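Side-chain contact in proto-oncogene vav (PDB 6NEW), which probably acts as a guanine nucleotide exchange factor that activates Rac-type small GTPases through its RhoGEF domain: residues L186-L189 with V190-T193. Numbering follows the deposited sequence.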
loop_
_atom_site.group_PDB
_atom_site.type_symbol
_atom_site.label_atom_id
_atom_site.label_comp_id
_atom_site.label_asym_id
_atom_site.label_seq_id
_atom_site.Cartn_x
_atom_site.Cartn_y
_atom_site.Cartn_z
ATOM N N LEU A 186 -1.323 -16.751 13.622
ATOM C CA LEU A 186 -1.136 -17.983 12.859
ATOM C C LEU A 186 0.328 -18.413 12.816
ATOM O O LEU A 186 0.579 -19.597 12.636
ATOM C CB LEU A 186 -1.724 -17.915 11.433
ATOM C CG LEU A 186 -3.238 -17.749 11.258
ATOM C CD1 LEU A 186 -3.589 -17.649 9.815
ATOM C CD2 LEU A 186 -4.030 -18.897 11.854
ATOM N N GLN A 187 1.287 -17.484 13.024
ATOM C CA GLN A 187 2.721 -17.808 13.025
ATOM C C GLN A 187 3.076 -18.691 14.240
ATOM O O GLN A 187 3.849 -19.646 14.120
ATOM C CB GLN A 187 3.584 -16.523 12.994
ATOM C CG GLN A 187 5.046 -16.771 12.614
ATOM C CD GLN A 187 5.886 -15.518 12.598
ATOM O OE1 GLN A 187 5.699 -14.623 11.768
ATOM N NE2 GLN A 187 6.880 -15.459 13.473
ATOM N N GLU A 188 2.461 -18.381 15.388
ATOM C CA GLU A 188 2.662 -19.071 16.654
ATOM C C GLU A 188 1.977 -20.430 16.649
ATOM O O GLU A 188 2.568 -21.409 17.093
ATOM C CB GLU A 188 2.180 -18.191 17.823
ATOM C CG GLU A 188 2.842 -18.519 19.155
ATOM C CD GLU A 188 4.319 -18.208 19.337
ATOM O OE1 GLU A 188 4.906 -17.485 18.496
ATOM O OE2 GLU A 188 4.883 -18.669 20.356
ATOM N N LEU A 189 0.750 -20.494 16.125
ATOM C CA LEU A 189 -0.006 -21.735 16.034
ATOM C C LEU A 189 0.706 -22.754 15.117
ATOM O O LEU A 189 0.743 -23.942 15.445
ATOM C CB LEU A 189 -1.445 -21.448 15.576
ATOM C CG LEU A 189 -2.396 -22.641 15.458
ATOM C CD1 LEU A 189 -2.619 -23.328 16.803
ATOM C CD2 LEU A 189 -3.705 -22.220 14.849
ATOM N N VAL A 190 1.308 -22.277 14.007
ATOM C CA VAL A 190 2.081 -23.085 13.055
ATOM C C VAL A 190 3.320 -23.649 13.772
ATOM O O VAL A 190 3.574 -24.852 13.691
ATOM C CB VAL A 190 2.438 -22.276 11.770
ATOM C CG1 VAL A 190 3.597 -22.900 10.998
ATOM C CG2 VAL A 190 1.224 -22.128 10.863
ATOM N N LYS A 191 4.038 -22.781 14.516
ATOM C CA LYS A 191 5.232 -23.073 15.317
ATOM C C LYS A 191 5.013 -24.232 16.325
ATOM O O LYS A 191 5.968 -24.945 16.631
ATOM C CB LYS A 191 5.659 -21.779 16.041
ATOM C CG LYS A 191 6.979 -21.803 16.807
ATOM C CD LYS A 191 7.189 -20.459 17.491
ATOM C CE LYS A 191 8.439 -20.395 18.329
ATOM N NZ LYS A 191 8.553 -19.079 19.008
ATOM N N HIS A 192 3.764 -24.435 16.802
ATOM C CA HIS A 192 3.420 -25.469 17.781
ATOM C C HIS A 192 2.584 -26.639 17.244
ATOM O O HIS A 192 2.235 -27.519 18.030
ATOM C CB HIS A 192 2.733 -24.851 19.016
ATOM C CG HIS A 192 3.575 -23.848 19.741
ATOM N ND1 HIS A 192 3.059 -22.625 20.132
ATOM C CD2 HIS A 192 4.878 -23.909 20.107
ATOM C CE1 HIS A 192 4.055 -21.990 20.729
ATOM N NE2 HIS A 192 5.170 -22.719 20.733
ATOM N N THR A 193 2.290 -26.688 15.934
ATOM C CA THR A 193 1.540 -27.806 15.353
ATOM C C THR A 193 2.522 -28.940 15.010
ATOM O O THR A 193 3.438 -28.733 14.211
ATOM C CB THR A 193 0.671 -27.328 14.180
ATOM O OG1 THR A 193 -0.267 -26.373 14.678
ATOM C CG2 THR A 193 -0.074 -28.469 13.487
#
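L186 and V190 meet at the last turn of helix 182-191: V190 N bonds to L186 O at 3.1 Å, and V190 CG2 lies beside the same carbonyl oxygen. The L186 side chain itself packs on F116 and M209. Q187 repeats the helical bond, K191 N reaching Q187 O at 3.2 Å, while its side chain touches R210. E188 carries most of the side-chain contact. Its CG lies anti to the backbone N (chi1 -156°) and the chain bends at chi2, which brings the carboxylate back alongside the extended K191 and near H192. E188 OE2 makes a long salt bridge to K191 NZ at 3.9 Å. The same OE2 lies 3.4 Å from H192 CE1. Carboxylate and imidazole planes are steeply inclined, 79° apart. With an alanine at E188, the K191 ammonium would probably lose its acidic partner and H192 CE1 its carboxylate neighbour. The L189 side chain packs against I48, L112 and L202. T193 OG1 donates to L189 O at 2.7 Å, from above the carbonyl plane, and L189 O also takes a weak bond from H192 N, which is shared with E188 O, also weakly. A threonine hydroxyl thus grips the carbonyl of buried L189 near the C-terminal end of this RhoGEF-domain helix, between helices 37-71 and 196-235. The E188 carboxylate may favour a positive imidazole on H192; K191 and K40 would work against this while E37 adds to it, so the net effect is uncertain.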